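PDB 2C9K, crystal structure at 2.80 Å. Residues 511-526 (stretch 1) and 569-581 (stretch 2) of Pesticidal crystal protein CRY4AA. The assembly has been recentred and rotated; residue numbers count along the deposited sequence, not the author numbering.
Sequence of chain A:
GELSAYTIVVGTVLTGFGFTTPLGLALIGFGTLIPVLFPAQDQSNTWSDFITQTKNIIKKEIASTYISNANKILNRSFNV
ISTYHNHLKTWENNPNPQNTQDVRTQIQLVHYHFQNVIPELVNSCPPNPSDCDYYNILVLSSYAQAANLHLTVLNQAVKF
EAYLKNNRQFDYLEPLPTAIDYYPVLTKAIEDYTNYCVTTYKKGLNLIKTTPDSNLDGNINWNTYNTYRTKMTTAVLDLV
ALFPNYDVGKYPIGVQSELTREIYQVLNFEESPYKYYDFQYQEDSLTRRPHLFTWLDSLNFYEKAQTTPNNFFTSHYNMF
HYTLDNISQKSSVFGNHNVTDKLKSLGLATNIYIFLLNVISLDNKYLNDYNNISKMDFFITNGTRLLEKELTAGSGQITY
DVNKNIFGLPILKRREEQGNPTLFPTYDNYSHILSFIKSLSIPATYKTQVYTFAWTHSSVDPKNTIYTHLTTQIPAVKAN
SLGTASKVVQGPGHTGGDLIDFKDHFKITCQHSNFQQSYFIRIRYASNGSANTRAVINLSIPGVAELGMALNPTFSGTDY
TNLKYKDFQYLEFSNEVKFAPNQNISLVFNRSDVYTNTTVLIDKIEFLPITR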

# COMPACT_ATOMS: atom_id res chain seq x y z
N GLN A 511 3.51 20.15 -8.05
CA GLN A 511 2.67 21.33 -8.19
C GLN A 511 2.52 21.89 -6.78
O GLN A 511 2.05 21.20 -5.88
CB GLN A 511 1.31 20.93 -8.75
CG GLN A 511 0.44 22.11 -9.16
CD GLN A 511 -0.89 21.68 -9.79
OE1 GLN A 511 -0.91 20.94 -10.77
NE2 GLN A 511 -1.99 22.15 -9.22
N HIS A 512 2.95 23.14 -6.58
CA HIS A 512 2.86 23.74 -5.26
C HIS A 512 1.42 24.12 -4.92
O HIS A 512 0.57 24.20 -5.81
CB HIS A 512 3.75 24.98 -5.19
CG HIS A 512 4.03 25.43 -3.79
ND1 HIS A 512 3.99 26.76 -3.40
CD2 HIS A 512 4.34 24.73 -2.67
CE1 HIS A 512 4.26 26.85 -2.12
NE2 HIS A 512 4.48 25.64 -1.65
N SER A 513 1.16 24.34 -3.63
CA SER A 513 -0.16 24.73 -3.17
C SER A 513 -0.44 26.17 -3.60
O SER A 513 0.42 26.83 -4.20
CB SER A 513 -0.24 24.65 -1.65
OG SER A 513 0.07 23.34 -1.23
N ASN A 514 -1.64 26.66 -3.30
CA ASN A 514 -2.00 28.02 -3.69
C ASN A 514 -1.53 29.03 -2.66
O ASN A 514 -2.26 29.95 -2.28
CB ASN A 514 -3.50 28.12 -3.90
CG ASN A 514 -3.94 29.48 -4.38
OD1 ASN A 514 -3.28 30.09 -5.22
ND2 ASN A 514 -5.05 29.96 -3.85
N PHE A 515 -0.29 28.85 -2.19
CA PHE A 515 0.30 29.76 -1.21
C PHE A 515 1.78 29.98 -1.49
O PHE A 515 2.32 29.50 -2.48
CB PHE A 515 0.13 29.21 0.21
CG PHE A 515 -1.29 28.92 0.58
CD1 PHE A 515 -1.89 27.73 0.19
CD2 PHE A 515 -2.04 29.85 1.28
CE1 PHE A 515 -3.22 27.47 0.50
CE2 PHE A 515 -3.37 29.60 1.60
CZ PHE A 515 -3.97 28.41 1.21
N GLN A 516 2.43 30.71 -0.60
CA GLN A 516 3.85 30.99 -0.72
C GLN A 516 4.57 30.34 0.45
O GLN A 516 4.11 30.44 1.58
CB GLN A 516 4.09 32.49 -0.70
CG GLN A 516 5.54 32.87 -0.66
CD GLN A 516 5.81 34.06 -1.51
OE1 GLN A 516 5.67 34.01 -2.74
NE2 GLN A 516 6.21 35.17 -0.88
N GLN A 517 5.69 29.68 0.19
CA GLN A 517 6.42 29.02 1.26
C GLN A 517 7.89 28.77 0.95
O GLN A 517 8.30 28.73 -0.21
CB GLN A 517 5.77 27.68 1.60
CG GLN A 517 4.89 27.71 2.81
CD GLN A 517 5.66 27.85 4.11
OE1 GLN A 517 6.61 28.62 4.21
NE2 GLN A 517 5.23 27.11 5.12
N SER A 518 8.66 28.59 2.02
CA SER A 518 10.07 28.27 1.92
C SER A 518 10.18 26.88 2.52
O SER A 518 9.40 26.51 3.40
CB SER A 518 10.93 29.26 2.72
OG SER A 518 11.32 30.35 1.90
N TYR A 519 11.14 26.09 2.05
CA TYR A 519 11.28 24.74 2.56
C TYR A 519 12.73 24.31 2.64
O TYR A 519 13.65 25.07 2.37
CB TYR A 519 10.59 23.72 1.64
CG TYR A 519 9.14 23.95 1.35
CD1 TYR A 519 8.73 24.96 0.47
CD2 TYR A 519 8.16 23.16 1.95
CE1 TYR A 519 7.37 25.18 0.19
CE2 TYR A 519 6.80 23.36 1.69
CZ TYR A 519 6.42 24.37 0.81
OH TYR A 519 5.08 24.58 0.57
N PHE A 520 12.89 23.06 3.04
CA PHE A 520 14.17 22.38 3.08
C PHE A 520 13.71 21.07 2.45
O PHE A 520 12.68 20.53 2.85
CB PHE A 520 14.66 22.14 4.52
CG PHE A 520 15.38 23.32 5.11
CD1 PHE A 520 15.05 23.79 6.38
CD2 PHE A 520 16.34 24.01 4.37
CE1 PHE A 520 15.65 24.94 6.89
CE2 PHE A 520 16.95 25.16 4.88
CZ PHE A 520 16.60 25.62 6.14
N ILE A 521 14.39 20.59 1.42
CA ILE A 521 13.94 19.33 0.87
C ILE A 521 14.85 18.28 1.53
O ILE A 521 16.07 18.44 1.59
CB ILE A 521 13.94 19.34 -0.73
CG1 ILE A 521 14.89 18.30 -1.29
CG2 ILE A 521 14.22 20.74 -1.26
CD1 ILE A 521 14.34 16.93 -1.23
N ARG A 522 14.23 17.23 2.07
CA ARG A 522 14.92 16.15 2.78
C ARG A 522 14.71 14.82 2.08
O ARG A 522 13.64 14.57 1.55
CB ARG A 522 14.38 16.07 4.21
CG ARG A 522 15.04 15.06 5.09
CD ARG A 522 14.48 15.16 6.49
NE ARG A 522 13.19 14.49 6.65
CZ ARG A 522 12.47 14.53 7.76
NH1 ARG A 522 12.90 15.20 8.81
NH2 ARG A 522 11.32 13.87 7.84
N ILE A 523 15.72 13.96 2.08
CA ILE A 523 15.63 12.67 1.40
C ILE A 523 15.75 11.43 2.30
O ILE A 523 16.62 11.38 3.18
CB ILE A 523 16.73 12.59 0.29
CG1 ILE A 523 16.29 13.41 -0.91
CG2 ILE A 523 16.99 11.16 -0.12
CD1 ILE A 523 17.38 13.51 -1.94
N ARG A 524 14.88 10.45 2.09
CA ARG A 524 14.90 9.19 2.85
C ARG A 524 15.45 8.16 1.88
O ARG A 524 14.76 7.73 0.96
CB ARG A 524 13.49 8.79 3.30
CG ARG A 524 13.46 7.57 4.24
CD ARG A 524 12.10 7.40 4.92
NE ARG A 524 12.10 6.43 6.03
CZ ARG A 524 11.93 5.11 5.90
NH1 ARG A 524 11.75 4.57 4.71
NH2 ARG A 524 11.94 4.34 6.98
N TYR A 525 16.70 7.76 2.09
CA TYR A 525 17.37 6.83 1.19
C TYR A 525 18.09 5.72 1.93
O TYR A 525 18.18 5.72 3.15
CB TYR A 525 18.42 7.58 0.38
CG TYR A 525 19.61 7.93 1.25
CD1 TYR A 525 20.84 7.30 1.09
CD2 TYR A 525 19.47 8.83 2.31
CE1 TYR A 525 21.90 7.54 1.96
CE2 TYR A 525 20.53 9.07 3.19
CZ TYR A 525 21.73 8.43 3.01
OH TYR A 525 22.76 8.66 3.89
N ALA A 526 18.64 4.80 1.15
CA ALA A 526 19.42 3.67 1.65
C ALA A 526 20.69 3.69 0.79
O ALA A 526 20.67 4.17 -0.34
CB ALA A 526 18.67 2.36 1.44
N GLN A 569 17.85 5.99 6.12
CA GLN A 569 18.14 7.16 6.94
C GLN A 569 17.70 8.46 6.27
O GLN A 569 17.20 8.46 5.14
CB GLN A 569 19.63 7.20 7.28
CG GLN A 569 20.03 6.09 8.24
CD GLN A 569 19.28 6.17 9.57
OE1 GLN A 569 19.25 5.21 10.34
NE2 GLN A 569 18.68 7.34 9.84
N TYR A 570 17.88 9.58 6.97
CA TYR A 570 17.46 10.87 6.45
C TYR A 570 18.54 11.93 6.30
O TYR A 570 19.25 12.23 7.25
CB TYR A 570 16.36 11.46 7.34
CG TYR A 570 15.08 10.67 7.42
CD1 TYR A 570 15.04 9.41 8.02
CD2 TYR A 570 13.87 11.22 6.96
CE1 TYR A 570 13.84 8.71 8.15
CE2 TYR A 570 12.67 10.53 7.10
CZ TYR A 570 12.66 9.28 7.70
OH TYR A 570 11.48 8.61 7.84
N LEU A 571 18.64 12.49 5.11
CA LEU A 571 19.59 13.57 4.85
C LEU A 571 18.80 14.74 4.29
O LEU A 571 17.80 14.55 3.59
CB LEU A 571 20.68 13.15 3.86
CG LEU A 571 21.90 12.53 4.55
CD1 LEU A 571 22.97 12.17 3.53
CD2 LEU A 571 22.44 13.53 5.57
N GLU A 572 19.25 15.95 4.60
CA GLU A 572 18.58 17.17 4.18
C GLU A 572 19.55 18.12 3.51
O GLU A 572 20.69 18.27 3.96
CB GLU A 572 17.98 17.83 5.42
CG GLU A 572 17.04 18.97 5.17
CD GLU A 572 16.45 19.50 6.47
OE1 GLU A 572 15.89 18.69 7.25
OE2 GLU A 572 16.55 20.72 6.71
N PHE A 573 19.13 18.75 2.43
CA PHE A 573 19.99 19.69 1.74
C PHE A 573 20.05 20.97 2.57
O PHE A 573 19.09 21.32 3.25
CB PHE A 573 19.44 20.01 0.35
CG PHE A 573 19.39 18.83 -0.56
CD1 PHE A 573 18.22 18.11 -0.72
CD2 PHE A 573 20.50 18.47 -1.30
CE1 PHE A 573 18.15 17.04 -1.60
CE2 PHE A 573 20.45 17.40 -2.19
CZ PHE A 573 19.27 16.68 -2.34
N SER A 574 21.18 21.67 2.50
CA SER A 574 21.37 22.88 3.27
C SER A 574 20.55 24.07 2.78
O SER A 574 19.67 24.56 3.48
CB SER A 574 22.85 23.25 3.31
OG SER A 574 23.39 23.32 2.01
N ASN A 575 20.83 24.54 1.57
CA ASN A 575 20.11 25.68 1.02
C ASN A 575 18.59 25.46 0.96
O ASN A 575 18.12 24.34 0.74
CB ASN A 575 20.64 26.02 -0.38
CG ASN A 575 20.72 24.80 -1.29
OD1 ASN A 575 21.32 23.79 -0.94
ND2 ASN A 575 20.12 24.91 -2.46
N GLU A 576 17.84 26.53 1.18
CA GLU A 576 16.38 26.44 1.15
C GLU A 576 15.79 26.92 -0.17
O GLU A 576 16.43 27.62 -0.95
CB GLU A 576 15.78 27.25 2.30
CG GLU A 576 16.20 28.71 2.35
CD GLU A 576 15.47 29.48 3.44
OE1 GLU A 576 14.28 29.83 3.22
OE2 GLU A 576 16.07 29.71 4.51
N VAL A 577 14.55 26.52 -0.41
CA VAL A 577 13.86 26.88 -1.63
C VAL A 577 12.52 27.55 -1.30
O VAL A 577 11.95 27.35 -0.22
CB VAL A 577 13.61 25.62 -2.47
CG1 VAL A 577 14.85 24.74 -2.45
CG2 VAL A 577 12.42 24.85 -1.93
N LYS A 578 12.03 28.37 -2.22
CA LYS A 578 10.77 29.05 -2.04
C LYS A 578 9.95 28.87 -3.30
O LYS A 578 10.44 29.09 -4.41
CB LYS A 578 10.99 30.54 -1.74
CG LYS A 578 11.76 31.33 -2.80
CD LYS A 578 13.25 30.96 -2.83
CE LYS A 578 13.58 29.89 -3.87
NZ LYS A 578 14.95 29.34 -3.69
N PHE A 579 8.70 28.46 -3.13
CA PHE A 579 7.80 28.23 -4.25
C PHE A 579 6.63 29.21 -4.20
O PHE A 579 6.13 29.55 -3.13
CB PHE A 579 7.28 26.80 -4.21
CG PHE A 579 8.35 25.75 -4.21
CD1 PHE A 579 8.44 24.82 -3.18
CD2 PHE A 579 9.26 25.66 -5.26
CE1 PHE A 579 9.41 23.82 -3.20
CE2 PHE A 579 10.23 24.66 -5.29
CZ PHE A 579 10.30 23.74 -4.26
N ALA A 580 6.20 29.68 -5.37
CA ALA A 580 5.09 30.61 -5.45
C ALA A 580 3.82 29.77 -5.55
O ALA A 580 3.89 28.56 -5.77
CB ALA A 580 5.23 31.51 -6.66
N PRO A 581 2.65 30.39 -5.39
CA PRO A 581 1.37 29.69 -5.47
C PRO A 581 1.15 28.95 -6.77
O PRO A 581 1.32 29.52 -7.85
CB PRO A 581 0.36 30.80 -5.27
CG PRO A 581 1.09 31.75 -4.36
CD PRO A 581 2.44 31.80 -5.01
O HOH W 1 16.96 21.74 1.45
O HOH W 2 15.77 16.46 9.71
O HOH W 3 12.73 5.92 8.79

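Strand 517-526 runs antiparallel to two short strands of the second stretch, at 154° to 569-572 and 137° to 577-579, and the contact buries 1440 Å² in all. The pairing falls into two ladders whose register differs by two residues. In one, Tyr-525 pairs with Gln-569 and Ile-523 with Leu-571; in the other, Tyr-519 pairs with Val-577 and Gln-517 with Phe-579. The geometry is best at Ile-523 and Leu-571: Ile-523 N donates to Leu-571 O at 2.6 Å and Leu-571 N returns to Ile-523 O at 3.0 Å, both near linear, while Tyr-519 N reaches Val-577 O at 2.7 Å. At the far pair Phe-579 N donates to Gln-517 O at 3.0 Å, while the return bond from Gln-517 N to Phe-579 O, 3.4 Å, is weak.

Three residues cover the most surface: Tyr-570, Phe-520 and Phe-579. Tyr-570 (chi1 -63°, m) shares its side of the sheet with Arg-522, Arg-524 and Glu-572. Its ring lies against the aliphatic part of Arg-524, whose CG sits 4.1 Å from the ring centroid of Tyr-570 and 17° off the ring normal, a CH-pi contact. The extended chain of Arg-524 then carries NE to 2.9 Å from Tyr-570 OH, so a long side chain with a polar end matches the phenol along its length. Water 3 lies beside both, 2.5 Å from Arg-524 NH2, which donates to it, and 3.1 Å from Tyr-570 OH. At the ring edge, Tyr-570 CD2 approaches Arg-522 NE at 3.4 Å, over one face of the guanidinium. Water 2 links Arg-522 NH1 (3.3 Å) to Glu-572 OE1 (3.3 Å, weak), an indirect connection between opposite charges.

Phe-520 lies where the register shifts. Its ring covers the connecting segment, with CE2 of Phe-520 3.1 Å from Ser-574 O and 3.5 Å from Glu-576 CB. Between this segment and the strand, water 1 bridges where direct pairing is incomplete: it accepts from Ile-521 N at 2.8 Å and lies 2.8 Å from Phe-573 O and 2.9 Å from Asn-575 O, satisfying a backbone amide that the offset leaves without a protein partner across the gap. Phe-573 N still donates to Ile-521 O at 3.2 Å and 170°. The buried Phe-573 ring packs on aliphatic neighbours, its CD1 3.4 Å from Ile-521 CG1 and its CE1 3.6 Å from Ile-523 CD1.

Phe-579 is buried on the side of the sheet shared with Tyr-519 and Val-577. Its CB stands 3.5 Å from the centroid of the His-512 ring, only 16° off the normal, and its ring edge points toward that histidine's face (planes at 55°, centroids 5.5 Å). The Tyr-519 ring meets it obliquely, CE1 of Tyr-519 to CD1 of Phe-579 being 3.6 Å. His-512 suits this enclosed position because both ring nitrogens have partners: ND1 donates to Ala-580 O at 3.0 Å, and NE2 is hydrogen-bonded to Tyr-519 OH at 2.5 Å. Beyond it, Pro-581 CA contacts Ser-513 O at 3.3 Å, extending the interface past the last strand pair.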